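Local structure of pectate lyase/Amb allergen (4HWV) at residues D19-T24 against G35-A40; G59-I64 against Q71-K76; I239-F244 against G481-P486. The protein probably catalyses the calcium-dependent eliminative cleavage of pectate, the acidic galacturonan of plant cell walls. All coordinates share one frame; numbering follows the deposited sequence.

Interaction 1 (D19-T24 against G35-A40)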
loop_
_atom_site.group_PDB
_atom_site.type_symbol
_atom_site.label_atom_id
_atom_site.label_comp_id
_atom_site.label_asym_id
_atom_site.label_seq_id
_atom_site.Cartn_x
_atom_site.Cartn_y
_atom_site.Cartn_z
ATOM N N ASP A 19 -22.156 -0.626 -21.092
ATOM C CA ASP A 19 -23.133 0.447 -20.967
ATOM C C ASP A 19 -23.571 0.651 -19.524
ATOM O O ASP A 19 -22.870 0.237 -18.604
ATOM C CB ASP A 19 -24.322 0.221 -21.909
ATOM C CG ASP A 19 -25.107 -1.042 -21.592
ATOM O OD1 ASP A 19 -24.885 -1.667 -20.545
ATOM O OD2 ASP A 19 -25.973 -1.389 -22.387
ATOM N N SER A 20 -24.718 1.299 -19.334
ATOM C CA SER A 20 -25.109 1.783 -18.022
ATOM C C SER A 20 -26.367 1.125 -17.498
ATOM O O SER A 20 -26.887 1.559 -16.471
ATOM C CB SER A 20 -25.293 3.300 -18.035
ATOM O OG SER A 20 -24.086 3.946 -18.447
ATOM N N LEU A 21 -26.841 0.082 -18.180
ATOM C CA LEU A 21 -28.078 -0.586 -17.792
ATOM C C LEU A 21 -27.831 -1.744 -16.835
ATOM O O LEU A 21 -26.763 -2.378 -16.858
ATOM C CB LEU A 21 -28.792 -1.111 -19.026
ATOM C CG LEU A 21 -29.161 0.031 -19.954
ATOM C CD1 LEU A 21 -29.809 -0.531 -21.205
ATOM C CD2 LEU A 21 -30.091 1.005 -19.261
ATOM N N GLY A 22 -28.823 -1.995 -15.985
ATOM C CA GLY A 22 -28.783 -3.132 -15.088
ATOM C C GLY A 22 -29.082 -2.816 -13.640
ATOM O O GLY A 22 -29.075 -3.721 -12.806
ATOM N N ALA A 23 -29.352 -1.554 -13.315
ATOM C CA ALA A 23 -29.638 -1.187 -11.930
ATOM C C ALA A 23 -30.747 -2.045 -11.336
ATOM O O ALA A 23 -31.750 -2.342 -11.976
ATOM C CB ALA A 23 -29.983 0.300 -11.833
ATOM N N THR A 24 -30.515 -2.460 -10.100
ATOM C CA THR A 24 -31.442 -3.263 -9.319
ATOM C C THR A 24 -31.671 -2.567 -7.980
ATOM O O THR A 24 -31.075 -1.519 -7.709
ATOM C CB THR A 24 -30.805 -4.632 -9.030
ATOM O OG1 THR A 24 -29.475 -4.410 -8.546
ATOM C CG2 THR A 24 -30.775 -5.512 -10.271
ATOM N N GLY A 35 -28.157 6.635 -15.589
ATOM C CA GLY A 35 -26.968 7.453 -15.758
ATOM C C GLY A 35 -27.017 8.214 -17.069
ATOM O O GLY A 35 -28.012 8.867 -17.381
ATOM N N GLY A 36 -25.943 8.117 -17.843
ATOM C CA GLY A 36 -25.869 8.781 -19.131
ATOM C C GLY A 36 -26.248 7.912 -20.315
ATOM O O GLY A 36 -25.920 8.274 -21.459
ATOM N N GLN A 37 -26.938 6.788 -20.081
ATOM C CA GLN A 37 -27.348 5.938 -21.199
ATOM C C GLN A 37 -28.044 6.772 -22.276
ATOM O O GLN A 37 -28.927 7.580 -21.969
ATOM C CB GLN A 37 -28.298 4.855 -20.701
ATOM C CG GLN A 37 -28.635 3.762 -21.738
ATOM C CD GLN A 37 -27.527 2.732 -21.931
ATOM O OE1 GLN A 37 -26.548 2.673 -21.189
ATOM N NE2 GLN A 37 -27.675 1.919 -22.958
ATOM N N GLY A 38 -27.655 6.570 -23.531
ATOM C CA GLY A 38 -28.246 7.317 -24.635
ATOM C C GLY A 38 -27.640 8.693 -24.882
ATOM O O GLY A 38 -28.121 9.449 -25.737
ATOM N N ALA A 39 -26.585 9.033 -24.144
ATOM C CA ALA A 39 -25.881 10.306 -24.326
ATOM C C ALA A 39 -25.557 10.592 -25.776
ATOM O O ALA A 39 -25.211 9.689 -26.538
ATOM C CB ALA A 39 -24.584 10.316 -23.503
ATOM N N ALA A 40 -25.607 11.874 -26.122
ATOM C CA ALA A 40 -25.154 12.323 -27.425
ATOM C C ALA A 40 -23.667 12.010 -27.591
ATOM O O ALA A 40 -22.905 11.931 -26.614
ATOM C CB ALA A 40 -25.379 13.829 -27.570
HETATM O O HOH W 1 -25.739 0.014 -24.748
HETATM O O HOH W 2 -24.147 4.004 -21.113
#

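Interaction 2 (G59-I64 against Q71-K76)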
loop_
_atom_site.group_PDB
_atom_site.type_symbol
_atom_site.label_atom_id
_atom_site.label_comp_id
_atom_site.label_asym_id
_atom_site.label_seq_id
_atom_site.Cartn_x
_atom_site.Cartn_y
_atom_site.Cartn_z
ATOM N N GLY A 59 -19.038 19.688 -19.244
ATOM C CA GLY A 59 -19.348 19.974 -20.638
ATOM C C GLY A 59 -18.448 21.039 -21.231
ATOM O O GLY A 59 -18.895 21.920 -21.975
ATOM N N ASN A 60 -17.171 20.966 -20.869
ATOM C CA ASN A 60 -16.145 21.863 -21.384
ATOM C C ASN A 60 -16.343 23.323 -20.978
ATOM O O ASN A 60 -15.809 24.224 -21.620
ATOM C CB ASN A 60 -15.995 21.701 -22.909
ATOM C CG ASN A 60 -15.291 20.433 -23.249
ATOM O OD1 ASN A 60 -14.125 20.277 -22.915
ATOM N ND2 ASN A 60 -15.991 19.499 -23.892
ATOM N N THR A 61 -17.057 23.544 -19.874
ATOM C CA THR A 61 -17.221 24.902 -19.369
ATOM C C THR A 61 -16.327 25.195 -18.165
ATOM O O THR A 61 -16.363 26.295 -17.637
ATOM C CB THR A 61 -18.670 25.208 -18.946
ATOM O OG1 THR A 61 -18.967 24.487 -17.740
ATOM C CG2 THR A 61 -19.673 24.862 -20.053
ATOM N N ALA A 62 -15.538 24.224 -17.713
ATOM C CA ALA A 62 -14.735 24.443 -16.510
ATOM C C ALA A 62 -13.536 25.336 -16.778
ATOM O O ALA A 62 -12.928 25.267 -17.845
ATOM C CB ALA A 62 -14.266 23.123 -15.919
ATOM N N VAL A 63 -13.214 26.184 -15.807
ATOM C CA VAL A 63 -11.929 26.849 -15.784
ATOM C C VAL A 63 -11.202 26.285 -14.579
ATOM O O VAL A 63 -11.646 26.437 -13.432
ATOM C CB VAL A 63 -12.050 28.381 -15.687
ATOM C CG1 VAL A 63 -10.666 29.013 -15.579
ATOM C CG2 VAL A 63 -12.799 28.928 -16.901
ATOM N N ILE A 64 -10.104 25.584 -14.852
ATOM C CA ILE A 64 -9.332 24.923 -13.812
ATOM C C ILE A 64 -8.091 25.774 -13.575
ATOM O O ILE A 64 -7.250 25.942 -14.471
ATOM C CB ILE A 64 -8.976 23.487 -14.222
ATOM C CG1 ILE A 64 -10.260 22.743 -14.607
ATOM C CG2 ILE A 64 -8.179 22.789 -13.102
ATOM C CD1 ILE A 64 -10.028 21.329 -15.104
ATOM N N GLN A 71 -13.942 26.477 -11.467
ATOM C CA GLN A 71 -15.132 27.281 -11.697
ATOM C C GLN A 71 -15.829 26.738 -12.929
ATOM O O GLN A 71 -15.174 26.178 -13.796
ATOM C CB GLN A 71 -14.746 28.724 -12.006
ATOM C CG GLN A 71 -13.993 29.462 -10.915
ATOM C CD GLN A 71 -13.532 30.821 -11.410
ATOM O OE1 GLN A 71 -12.418 30.961 -11.934
ATOM N NE2 GLN A 71 -14.399 31.822 -11.284
ATOM N N GLY A 72 -17.141 26.906 -13.012
ATOM C CA GLY A 72 -17.836 26.564 -14.243
ATOM C C GLY A 72 -19.199 25.952 -13.985
ATOM O O GLY A 72 -19.686 25.965 -12.859
ATOM N N THR A 73 -19.806 25.386 -15.023
ATOM C CA THR A 73 -21.181 24.897 -14.927
ATOM C C THR A 73 -21.226 23.381 -15.086
ATOM O O THR A 73 -20.996 22.878 -16.181
ATOM C CB THR A 73 -22.057 25.531 -16.016
ATOM O OG1 THR A 73 -22.007 26.954 -15.870
ATOM C CG2 THR A 73 -23.513 25.058 -15.895
ATOM N N PRO A 74 -21.482 22.629 -13.992
ATOM C CA PRO A 74 -21.635 21.173 -14.151
ATOM C C PRO A 74 -22.753 20.904 -15.148
ATOM O O PRO A 74 -23.782 21.581 -15.138
ATOM C CB PRO A 74 -22.017 20.697 -12.738
ATOM C CG PRO A 74 -21.455 21.773 -11.831
ATOM C CD PRO A 74 -21.622 23.054 -12.594
ATOM N N ASP A 75 -22.525 19.935 -16.026
ATOM C CA ASP A 75 -23.428 19.688 -17.159
ATOM C C ASP A 75 -24.495 18.660 -16.789
ATOM O O ASP A 75 -24.172 17.514 -16.479
ATOM C CB ASP A 75 -22.569 19.173 -18.324
ATOM C CG ASP A 75 -23.341 18.965 -19.611
ATOM O OD1 ASP A 75 -24.567 19.193 -19.650
ATOM O OD2 ASP A 75 -22.696 18.511 -20.580
ATOM N N LYS A 76 -25.762 19.065 -16.817
ATOM C CA LYS A 76 -26.846 18.175 -16.438
ATOM C C LYS A 76 -27.340 17.263 -17.557
ATOM O O LYS A 76 -28.226 16.432 -17.328
ATOM C CB LYS A 76 -28.027 18.965 -15.864
ATOM C CG LYS A 76 -27.674 19.779 -14.616
ATOM C CD LYS A 76 -28.924 20.452 -14.023
ATOM C CE LYS A 76 -28.541 21.525 -13.019
ATOM N NZ LYS A 76 -29.631 21.786 -12.018
HETATM O O HOH W 3 -10.768 28.622 -11.873
#

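Interaction 3 (I239-F244 against G481-P486)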
loop_
_atom_site.group_PDB
_atom_site.type_symbol
_atom_site.label_atom_id
_atom_site.label_comp_id
_atom_site.label_asym_id
_atom_site.label_seq_id
_atom_site.Cartn_x
_atom_site.Cartn_y
_atom_site.Cartn_z
ATOM N N ILE A 239 -24.012 1.992 -8.201
ATOM C CA ILE A 239 -22.575 1.822 -8.069
ATOM C C ILE A 239 -22.335 0.329 -8.176
ATOM O O ILE A 239 -22.653 -0.432 -7.254
ATOM C CB ILE A 239 -22.101 2.376 -6.703
ATOM C CG1 ILE A 239 -22.341 3.892 -6.666
ATOM C CG2 ILE A 239 -20.651 1.994 -6.425
ATOM C CD1 ILE A 239 -22.293 4.482 -5.258
ATOM N N ASP A 240 -21.793 -0.086 -9.321
ATOM C CA ASP A 240 -21.769 -1.499 -9.675
ATOM C C ASP A 240 -20.413 -1.956 -10.221
ATOM O O ASP A 240 -19.824 -1.294 -11.084
ATOM C CB ASP A 240 -22.838 -1.756 -10.750
ATOM C CG ASP A 240 -22.821 -3.188 -11.257
ATOM O OD1 ASP A 240 -23.308 -4.102 -10.548
ATOM O OD2 ASP A 240 -22.304 -3.395 -12.382
ATOM N N HIS A 241 -19.922 -3.099 -9.742
ATOM C CA HIS A 241 -18.708 -3.688 -10.305
ATOM C C HIS A 241 -17.507 -2.749 -10.212
ATOM O O HIS A 241 -16.717 -2.621 -11.158
ATOM C CB HIS A 241 -18.924 -4.145 -11.760
ATOM C CG HIS A 241 -19.534 -5.506 -11.896
ATOM N ND1 HIS A 241 -20.855 -5.696 -12.230
ATOM C CD2 HIS A 241 -18.981 -6.742 -11.815
ATOM C CE1 HIS A 241 -21.095 -6.996 -12.339
ATOM N NE2 HIS A 241 -19.977 -7.653 -12.082
ATOM N N ASN A 242 -17.340 -2.123 -9.044
ATOM C CA ASN A 242 -16.153 -1.315 -8.768
ATOM C C ASN A 242 -15.380 -1.967 -7.639
ATOM O O ASN A 242 -15.891 -2.853 -6.935
ATOM C CB ASN A 242 -16.519 0.114 -8.343
ATOM C CG ASN A 242 -17.398 0.802 -9.356
ATOM O OD1 ASN A 242 -16.923 1.222 -10.417
ATOM N ND2 ASN A 242 -18.691 0.922 -9.038
ATOM N N THR A 243 -14.138 -1.527 -7.476
ATOM C CA THR A 243 -13.331 -1.931 -6.333
ATOM C C THR A 243 -12.979 -0.670 -5.557
ATOM O O THR A 243 -12.729 0.373 -6.164
ATOM C CB THR A 243 -12.081 -2.679 -6.818
ATOM O OG1 THR A 243 -12.518 -3.868 -7.483
ATOM C CG2 THR A 243 -11.134 -3.050 -5.658
ATOM N N PHE A 244 -12.996 -0.748 -4.221
ATOM C CA PHE A 244 -12.699 0.396 -3.349
ATOM C C PHE A 244 -11.777 -0.077 -2.244
ATOM O O PHE A 244 -12.012 -1.134 -1.665
ATOM C CB PHE A 244 -13.959 0.888 -2.641
ATOM C CG PHE A 244 -15.040 1.398 -3.556
ATOM C CD1 PHE A 244 -15.945 0.533 -4.153
ATOM C CD2 PHE A 244 -15.206 2.765 -3.741
ATOM C CE1 PHE A 244 -16.963 1.026 -4.961
ATOM C CE2 PHE A 244 -16.222 3.254 -4.533
ATOM C CZ PHE A 244 -17.091 2.388 -5.153
ATOM N N GLY A 481 -12.734 -4.825 -13.263
ATOM C CA GLY A 481 -11.934 -5.742 -14.060
ATOM C C GLY A 481 -12.654 -7.034 -14.419
ATOM O O GLY A 481 -12.002 -7.990 -14.826
ATOM N N LYS A 482 -13.985 -7.057 -14.289
ATOM C CA LYS A 482 -14.772 -8.254 -14.554
ATOM C C LYS A 482 -15.714 -8.072 -15.752
ATOM O O LYS A 482 -15.872 -8.968 -16.576
ATOM C CB LYS A 482 -15.586 -8.616 -13.308
ATOM C CG LYS A 482 -14.768 -8.885 -12.068
ATOM C CD LYS A 482 -13.947 -10.170 -12.206
ATOM C CE LYS A 482 -13.167 -10.453 -10.938
ATOM N NZ LYS A 482 -12.321 -11.652 -11.074
ATOM N N LEU A 483 -16.334 -6.903 -15.860
ATOM C CA LEU A 483 -17.286 -6.618 -16.934
ATOM C C LEU A 483 -16.665 -6.551 -18.316
ATOM O O LEU A 483 -17.348 -6.815 -19.323
ATOM C CB LEU A 483 -17.998 -5.292 -16.666
ATOM C CG LEU A 483 -19.026 -5.308 -15.530
ATOM C CD1 LEU A 483 -19.510 -3.895 -15.270
ATOM C CD2 LEU A 483 -20.217 -6.200 -15.901
ATOM N N GLU A 484 -15.399 -6.133 -18.375
ATOM C CA GLU A 484 -14.706 -5.982 -19.649
ATOM C C GLU A 484 -13.403 -6.754 -19.655
ATOM O O GLU A 484 -12.773 -6.944 -18.606
ATOM C CB GLU A 484 -14.406 -4.500 -19.937
ATOM C CG GLU A 484 -15.634 -3.642 -20.164
ATOM C CD GLU A 484 -15.307 -2.235 -20.664
ATOM O OE1 GLU A 484 -14.118 -1.826 -20.659
ATOM O OE2 GLU A 484 -16.250 -1.543 -21.083
ATOM N N GLY A 485 -12.992 -7.174 -20.846
ATOM C CA GLY A 485 -11.647 -7.673 -21.048
ATOM C C GLY A 485 -10.637 -6.541 -21.046
ATOM O O GLY A 485 -10.999 -5.362 -21.029
ATOM N N PRO A 486 -9.347 -6.889 -21.068
ATOM C CA PRO A 486 -8.312 -5.852 -21.045
ATOM C C PRO A 486 -8.305 -5.048 -22.338
ATOM O O PRO A 486 -8.698 -5.544 -23.399
ATOM C CB PRO A 486 -7.014 -6.659 -20.918
ATOM C CG PRO A 486 -7.347 -7.975 -21.495
ATOM C CD PRO A 486 -8.773 -8.241 -21.126
#

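Interaction 1 (D19-T24 against G35-A40)
Ser20 and Gln37 bring the two irregular segments closest, their CA atoms 5.7 Å apart, and neither segment has helix or strand geometry. Gln37 occupies the second position of a type II beta turn from Gly36 to Ala39, with Gly38, at positive phi, in the third, and Ala39 N closes the turn by bonding to Gly36 O. From that corner the glutamine side chain does nearly all the bridging. Its CG is anti to the backbone N (chi1 -171°), and a bend at chi2 (77°) swings the terminal amide across to Asp19, Ser20 and Leu21.

The arrangement illustrates how an extended terminal arm can be tied onto a right-handed parallel beta-helix, the fold of polysaccharide lyase family 1. The arm passes over several parallel strands: Ser20 OG is hydrogen-bonded to Ser168 OG on strand 167-171, Asp19 O receives Arg198 NH1 from strand 192-198, and further on Thr24 O meets Thr291 OG1 on strand 290-293.

Across the contact, Gln37 OE1 accepts the backbone N-H of Ser20 at 2.9 Å, a moderately bent bond of 151° whose donor is tilted from the carbonyl plane. A water donates to Gln37 OE1 at 2.7 Å and is hydrogen-bonded to Ser20 OG as well. At the other end of the amide, Gln37 NE2 donates to a second water over a long 3.3 Å. That water in turn donates to Asp19 OD2, which also bonds to Met1 N. The two donors at the oxygen are consistent with the modelled orientation of the amide. Leu21 crosses Gln37 at about a right angle, its CG sitting 3.7 Å from Gln37 CD, while Leu21 CD1 lies 3.7 Å from Gln37 NE2.

Interaction 2 (G59-I64 against Q71-K76)
Thr61 holds OG1 between its own backbone N and carbonyl carbon (chi1 71°), and this rotation turns the hydroxyl oxygen to the N-H of Thr73, so that Thr61 OG1 accepts Thr73 N at 3.0 Å. Asp75, whose CG is swung to the far side of CB from its backbone N (chi1 -176°), sends its carboxylate toward Gly59. The two segments form the base of a small beta hairpin, strands 63-64 and 70-71, that follows helix 50-57 on the protein surface.

Val63 and Gln71 form an antiparallel hydrogen-bonded pair, joined by Val63 N to Gln71 O at 2.8 Å and by the nearly straight return bond (173°) from Gln71 N to Val63 O. One residue back, Ala62 CA approaches Gln71 O to 3.3 Å in a CA-H...O contact. Beyond it the strand pairing gives way, and the threonine hydroxyl takes the place of a backbone acceptor; the same OG1 is also hydrogen-bonded to Tyr58 O.

Gly59, at positive phi, is the C-prime residue of the Schellman motif ending helix 50-57. Gly59 CA lies 3.7 Å from Asp75 OD2, an oxygen whose strong partner is Arg43 in a salt bridge. On the Val63 and Gln71 face, one water donates both to Val63 O at 2.8 Å and to Gln71 OE1 at 2.9 Å.

Interaction 3 (I239-F244 against G481-P486)
Gly481 leads into the contact, and Lys482 supplies the first side chain of 481-486 to meet the other segment, with Lys482 CB standing 4.2 Å from His241 CD2. The surface being met is the turn between strands 237-240 and 243-245, a corner in one coil of the right-handed parallel beta-helix that characterises this lyase family, and the segment laid on it belongs to the C-terminal arm that follows helix 470-477. Only the root of the lysine takes part. Its chain bends at chi2 (-68°) and carries NZ off to Ala476 O near the end of that helix.

Leu483 makes the main contact. Its side chain crosses that of His241 at about a right angle and sets its branch point over one face of the imidazole, with Leu483 CG 3.8 Å from the centroid of the His241 ring and 17° off the normal, a CH-pi contact. The two methyls straddle this point: Leu483 CD1 rests 3.6 Å from His241 CB, and Leu483 CD2 lies 3.8 Å from His241 CE1. Leu483 CD1 also lies 4.0 Å from Asp240 OD2, so the leucine packs beside a buried carboxylate as well as on the ring.

Glu484 turns to other neighbours, and its bonds from OE1 to Gly16 N and from OE2 to Ile18 N join this arm to the N-terminal one.

The ring under Leu483 is itself held in place by its neighbour in sequence, Asp240, whose OD2 also forms a salt bridge with Arg198 NE. Asp240 OD2 accepts His241 ND1 at 2.7 Å, lying almost exactly in the imidazole plane but being met 38° above the plane of its own carboxylate.

The three contacts follow one another along the chain, neither nesting nor crossing. Starting from the N terminus, interaction 1 closes a loop of ten intervening residues within the arm that precedes strand 44-47. Interaction 2 closes a six-residue connection after helix 50-57, about 22 Å from interaction 1 between centres. Interaction 3 is the long-range one: it spans 236 residues and brings the C-terminal arm back to a coil in the middle of the beta-helix. Interactions 1 and 3, centres about 15 Å apart, do not touch, but Arg198, bonded to Asp19 O and to Asp240, links the N-terminal arm to the coil on which the C-terminal arm rests. Meanwhile 59-64/71-76 folds a peripheral hairpin.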